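Local coordinates for protein tartronic semialdehyde reductase (PDB 1YB4) that probably catalyses the reversible NAD(P)H-dependent reduction of tartronate semialdehyde (2-hydroxy-3-oxopropanoate) to (R)-glycerate, as a member of the HIBADH-related dehydrogenases, at residues 58-63 / 88-93; 114-119 / 142-147. One frame throughout, in Å; residues are numbered along the deposited sequence.

Contact 1: 58-63 / 88-93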
# COMPACT_ATOMS: atom_id res chain seq x y z
N PHE A 58 -22.19 -44.36 -11.90
CA PHE A 58 -21.63 -45.48 -11.14
C PHE A 58 -20.67 -45.04 -10.07
O PHE A 58 -19.49 -45.39 -10.10
CB PHE A 58 -20.93 -46.47 -12.07
CG PHE A 58 -20.41 -45.85 -13.33
CD1 PHE A 58 -19.55 -44.76 -13.29
CD2 PHE A 58 -20.78 -46.37 -14.57
CE1 PHE A 58 -19.07 -44.18 -14.47
CE2 PHE A 58 -20.31 -45.80 -15.76
CZ PHE A 58 -19.46 -44.71 -15.70
N ALA A 59 -21.18 -44.25 -9.12
CA ALA A 59 -20.39 -43.74 -8.01
C ALA A 59 -21.26 -43.01 -6.99
O ALA A 59 -22.10 -42.20 -7.37
CB ALA A 59 -19.30 -42.81 -8.52
N ASP A 60 -21.04 -43.30 -5.71
CA ASP A 60 -21.80 -42.65 -4.64
C ASP A 60 -21.07 -41.40 -4.10
O ASP A 60 -21.70 -40.46 -3.62
CB ASP A 60 -22.07 -43.63 -3.49
CG ASP A 60 -22.81 -44.87 -3.95
OD1 ASP A 60 -23.75 -44.75 -4.78
OD2 ASP A 60 -22.47 -45.97 -3.46
N ILE A 61 -19.74 -41.41 -4.16
CA ILE A 61 -18.94 -40.28 -3.73
C ILE A 61 -18.15 -39.82 -4.96
O ILE A 61 -17.41 -40.60 -5.57
CB ILE A 61 -17.97 -40.69 -2.59
CG1 ILE A 61 -18.77 -41.08 -1.34
CG2 ILE A 61 -17.05 -39.53 -2.24
CD1 ILE A 61 -17.92 -41.61 -0.19
N ILE A 62 -18.36 -38.57 -5.35
CA ILE A 62 -17.71 -37.99 -6.52
C ILE A 62 -16.69 -36.90 -6.17
O ILE A 62 -17.04 -35.89 -5.56
CB ILE A 62 -18.76 -37.37 -7.49
CG1 ILE A 62 -19.71 -38.45 -8.02
CG2 ILE A 62 -18.05 -36.67 -8.64
CD1 ILE A 62 -20.79 -38.86 -7.04
N PHE A 63 -15.44 -37.11 -6.57
CA PHE A 63 -14.35 -36.17 -6.33
C PHE A 63 -14.14 -35.28 -7.54
O PHE A 63 -14.01 -35.78 -8.66
CB PHE A 63 -13.05 -36.92 -6.06
CG PHE A 63 -13.02 -37.59 -4.73
CD1 PHE A 63 -12.65 -36.88 -3.59
CD2 PHE A 63 -13.43 -38.92 -4.58
CE1 PHE A 63 -12.70 -37.47 -2.33
CE2 PHE A 63 -13.48 -39.52 -3.33
CZ PHE A 63 -13.12 -38.80 -2.20
N GLN A 88 -29.61 -38.09 -6.03
CA GLN A 88 -30.17 -38.60 -4.79
C GLN A 88 -29.27 -39.63 -4.11
O GLN A 88 -28.76 -40.55 -4.75
CB GLN A 88 -31.55 -39.22 -5.05
CG GLN A 88 -32.30 -39.58 -3.79
CD GLN A 88 -32.63 -38.36 -2.93
OE1 GLN A 88 -32.71 -38.45 -1.70
NE2 GLN A 88 -32.83 -37.22 -3.58
N GLY A 89 -29.07 -39.45 -2.80
CA GLY A 89 -28.25 -40.36 -2.01
C GLY A 89 -26.76 -40.34 -2.29
O GLY A 89 -26.03 -41.24 -1.87
N LYS A 90 -26.31 -39.31 -3.01
CA LYS A 90 -24.90 -39.19 -3.35
C LYS A 90 -24.19 -38.10 -2.56
O LYS A 90 -24.82 -37.24 -1.93
CB LYS A 90 -24.72 -38.91 -4.85
CG LYS A 90 -25.10 -40.08 -5.74
CD LYS A 90 -24.81 -39.77 -7.21
CE LYS A 90 -25.28 -40.91 -8.10
NZ LYS A 90 -24.71 -42.22 -7.66
N THR A 91 -22.87 -38.16 -2.60
CA THR A 91 -22.02 -37.21 -1.92
C THR A 91 -21.02 -36.70 -2.95
O THR A 91 -20.30 -37.48 -3.59
CB THR A 91 -21.25 -37.87 -0.74
OG1 THR A 91 -22.18 -38.60 0.08
CG2 THR A 91 -20.58 -36.81 0.11
N ILE A 92 -21.00 -35.38 -3.11
CA ILE A 92 -20.11 -34.72 -4.04
C ILE A 92 -19.09 -33.94 -3.23
O ILE A 92 -19.44 -33.18 -2.32
CB ILE A 92 -20.91 -33.78 -4.96
CG1 ILE A 92 -19.98 -33.11 -5.98
CG2 ILE A 92 -21.65 -32.76 -4.14
CD1 ILE A 92 -19.59 -34.04 -7.09
N VAL A 93 -17.81 -34.14 -3.53
CA VAL A 93 -16.77 -33.44 -2.81
C VAL A 93 -15.83 -32.71 -3.77
O VAL A 93 -15.13 -33.32 -4.58
CB VAL A 93 -15.95 -34.41 -1.90
CG1 VAL A 93 -16.89 -35.33 -1.16
CG2 VAL A 93 -14.99 -35.20 -2.71
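Strands 61-63 and 90-93 run parallel, their axes 4.7 Å apart at an angle of 16°, with Ile61, Ile62 and Phe63 paired to Thr91, Ile92 and Val93. Three backbone bonds fix this register: Thr91 N to Asp60 O, Ile62 N to Thr91 O, and Val93 N to Ile62 O, the last nearly straight. The alternation of partners is that of parallel strands, and Ile61 CA adds a CA-H...O contact to Thr91 O. Lys90 reaches across: its chain is extended to CE and bends only at the last torsion (chi4 -54°), bringing NZ to 2.6 Å from Ala59 O. The ammonium sits above that carbonyl plane, 43° out of it, and Asp60 OD1 lies 4.0 Å from Lys90 NZ, a long salt bridge. On the sheet face of Ile62 and Ile92, CD1 of Ile92 lies against CG2 of Ile62 at 3.4 Å, the two side chains crossing obliquely. On the other face Ile61 and Thr91 lie side by side, with Ile61 CG1 4.1 Å from Thr91 CB, while Thr91 OG1 bonds to Arg147. Helix 142-155 packs on this face, where Leu151 touches Ile61 and Phe63. With helix 69-77 linking the strands, this is a beta-alpha-beta unit of the Rossmann-type NAD-binding domain.

Contact 2: 114-119 / 142-147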
# COMPACT_ATOMS: atom_id res chain seq x y z
N GLY A 114 -30.88 -33.50 -3.77
CA GLY A 114 -30.78 -34.76 -3.05
C GLY A 114 -29.39 -35.34 -2.85
O GLY A 114 -29.21 -36.56 -2.90
N ALA A 115 -28.40 -34.48 -2.62
CA ALA A 115 -27.04 -34.96 -2.43
C ALA A 115 -26.31 -34.11 -1.39
O ALA A 115 -26.68 -32.97 -1.14
CB ALA A 115 -26.29 -34.93 -3.75
N ASP A 116 -25.28 -34.69 -0.78
CA ASP A 116 -24.48 -33.97 0.20
C ASP A 116 -23.29 -33.35 -0.54
O ASP A 116 -22.88 -33.84 -1.60
CB ASP A 116 -24.00 -34.92 1.29
CG ASP A 116 -25.11 -35.34 2.24
OD1 ASP A 116 -25.81 -34.44 2.77
OD2 ASP A 116 -25.28 -36.55 2.45
N TYR A 117 -22.76 -32.27 0.02
CA TYR A 117 -21.64 -31.55 -0.58
C TYR A 117 -20.59 -31.20 0.45
O TYR A 117 -20.89 -30.70 1.53
CB TYR A 117 -22.17 -30.25 -1.21
CG TYR A 117 -21.18 -29.48 -2.07
CD1 TYR A 117 -21.36 -29.39 -3.45
CD2 TYR A 117 -20.08 -28.82 -1.50
CE1 TYR A 117 -20.48 -28.66 -4.26
CE2 TYR A 117 -19.19 -28.10 -2.30
CZ TYR A 117 -19.40 -28.02 -3.68
OH TYR A 117 -18.54 -27.31 -4.47
N LEU A 118 -19.34 -31.50 0.12
CA LEU A 118 -18.24 -31.16 0.99
C LEU A 118 -17.29 -30.35 0.14
O LEU A 118 -16.91 -30.80 -0.94
CB LEU A 118 -17.48 -32.40 1.49
CG LEU A 118 -18.03 -33.39 2.51
CD1 LEU A 118 -16.90 -34.34 2.90
CD2 LEU A 118 -18.59 -32.67 3.73
N ASP A 119 -16.93 -29.14 0.58
CA ASP A 119 -15.95 -28.38 -0.18
C ASP A 119 -14.71 -28.61 0.66
O ASP A 119 -14.65 -28.25 1.83
CB ASP A 119 -16.30 -26.89 -0.27
CG ASP A 119 -16.63 -26.25 1.08
OD1 ASP A 119 -17.70 -26.55 1.65
OD2 ASP A 119 -15.82 -25.44 1.56
N GLN A 142 -20.86 -32.71 9.57
CA GLN A 142 -19.99 -33.72 10.19
C GLN A 142 -20.16 -35.17 9.73
O GLN A 142 -19.18 -35.80 9.32
CB GLN A 142 -20.10 -33.64 11.71
CG GLN A 142 -19.05 -34.48 12.42
CD GLN A 142 -18.83 -34.05 13.84
OE1 GLN A 142 -18.82 -32.85 14.14
NE2 GLN A 142 -18.64 -35.02 14.74
N LYS A 143 -21.37 -35.72 9.80
CA LYS A 143 -21.60 -37.11 9.37
C LYS A 143 -21.09 -37.33 7.93
O LYS A 143 -20.51 -38.38 7.62
CB LYS A 143 -23.10 -37.45 9.41
CG LYS A 143 -23.80 -37.19 10.74
CD LYS A 143 -23.59 -38.30 11.75
CE LYS A 143 -24.30 -37.97 13.05
NZ LYS A 143 -25.76 -37.74 12.87
N VAL A 144 -21.31 -36.35 7.05
CA VAL A 144 -20.85 -36.43 5.67
C VAL A 144 -19.32 -36.45 5.69
O VAL A 144 -18.68 -37.26 5.01
CB VAL A 144 -21.32 -35.20 4.87
CG1 VAL A 144 -20.93 -35.36 3.41
CG2 VAL A 144 -22.82 -35.03 5.02
N PHE A 145 -18.75 -35.54 6.47
CA PHE A 145 -17.30 -35.47 6.61
C PHE A 145 -16.80 -36.81 7.14
O PHE A 145 -15.84 -37.36 6.63
CB PHE A 145 -16.92 -34.36 7.59
CG PHE A 145 -15.47 -34.40 8.01
CD1 PHE A 145 -14.50 -33.70 7.30
CD2 PHE A 145 -15.07 -35.16 9.11
CE1 PHE A 145 -13.16 -33.76 7.66
CE2 PHE A 145 -13.73 -35.23 9.48
CZ PHE A 145 -12.77 -34.53 8.75
N ASP A 146 -17.47 -37.34 8.17
CA ASP A 146 -17.08 -38.62 8.77
C ASP A 146 -17.11 -39.75 7.76
O ASP A 146 -16.29 -40.67 7.82
CB ASP A 146 -17.99 -38.97 9.94
CG ASP A 146 -17.70 -38.15 11.19
OD1 ASP A 146 -16.51 -37.93 11.49
OD2 ASP A 146 -18.66 -37.73 11.88
N ARG A 147 -18.06 -39.69 6.83
CA ARG A 147 -18.23 -40.72 5.81
C ARG A 147 -17.10 -40.76 4.78
O ARG A 147 -16.64 -41.83 4.40
CB ARG A 147 -19.57 -40.52 5.09
CG ARG A 147 -19.85 -41.53 3.99
CD ARG A 147 -21.34 -41.56 3.68
NE ARG A 147 -21.80 -40.35 3.01
CZ ARG A 147 -22.93 -39.71 3.32
NH1 ARG A 147 -23.70 -40.16 4.31
NH2 ARG A 147 -23.29 -38.62 2.65
O HOH W 1 -26.21 -38.19 4.27
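Val144 overlaps Asp116 and Leu118 of strand 115-119 at once. Val144 CG2 lies 3.6 Å from Asp116 CG, against the carboxylate, whereas Val144 CG1, anti to the backbone N, packs mainly against Leu118, meeting its CG and, at 3.6 Å, its CD2, and also touches Asp116 CB. Leu118 and Val144 slide past each other in opposite directions, and the other leucine methyl, Leu118 CD1, reaches the helix backbone 3.9 Å from Phe145 CA. This is a helix laid across a sheet in the Rossmann-type NAD-binding domain: the axes of strand 115-119 and helix 142-147 approach to 8.8 Å and cross at -76°, with Val144 and Arg147 pointing toward the strand. A polar grip borders the apolar patch. Arg147 NH2 reaches Asp116 OD2 at 2.9 Å in a salt bridge whose hydrogen bond is bent, with 144° at the hydrogen. OD2 lies in the guanidinium plane, but the donor meets it on the anti side, 28° out of the carboxylate plane. One water closes a second route, donating to Asp116 OD2 at 2.6 Å and accepting from Arg147 NH1 at 3.2 Å. The same NH2 is shared between Asp116 and Thr91, so one nitrogen holds side chains of two neighbouring strands. Near the other carboxylate oxygen, OD1, the like charge of Glu141 would tend to raise the pKa of Asp116, while Arg147 would counter this.

Followed from the N terminus, the chain closes contact 1 first, when 88-93 returns beside 58-63 after the excursion through helix 69-77. Contact 2 opens later, at 114-119, reached through helix 100-111, and closes at 142-147 after helix 125-131 and strand 134-139. The two loops are therefore in series, neither enclosing nor crossing the other. They still meet in space, with centres about 9 Å apart, because strands 90-94 and 115-123 are neighbours in the same sheet: Lys90 O lies 2.8 Å from Asp116 N, a probable hydrogen bond. Contact 1 thus joins strand to strand, and contact 2 fastens helix 142-155 to that sheet.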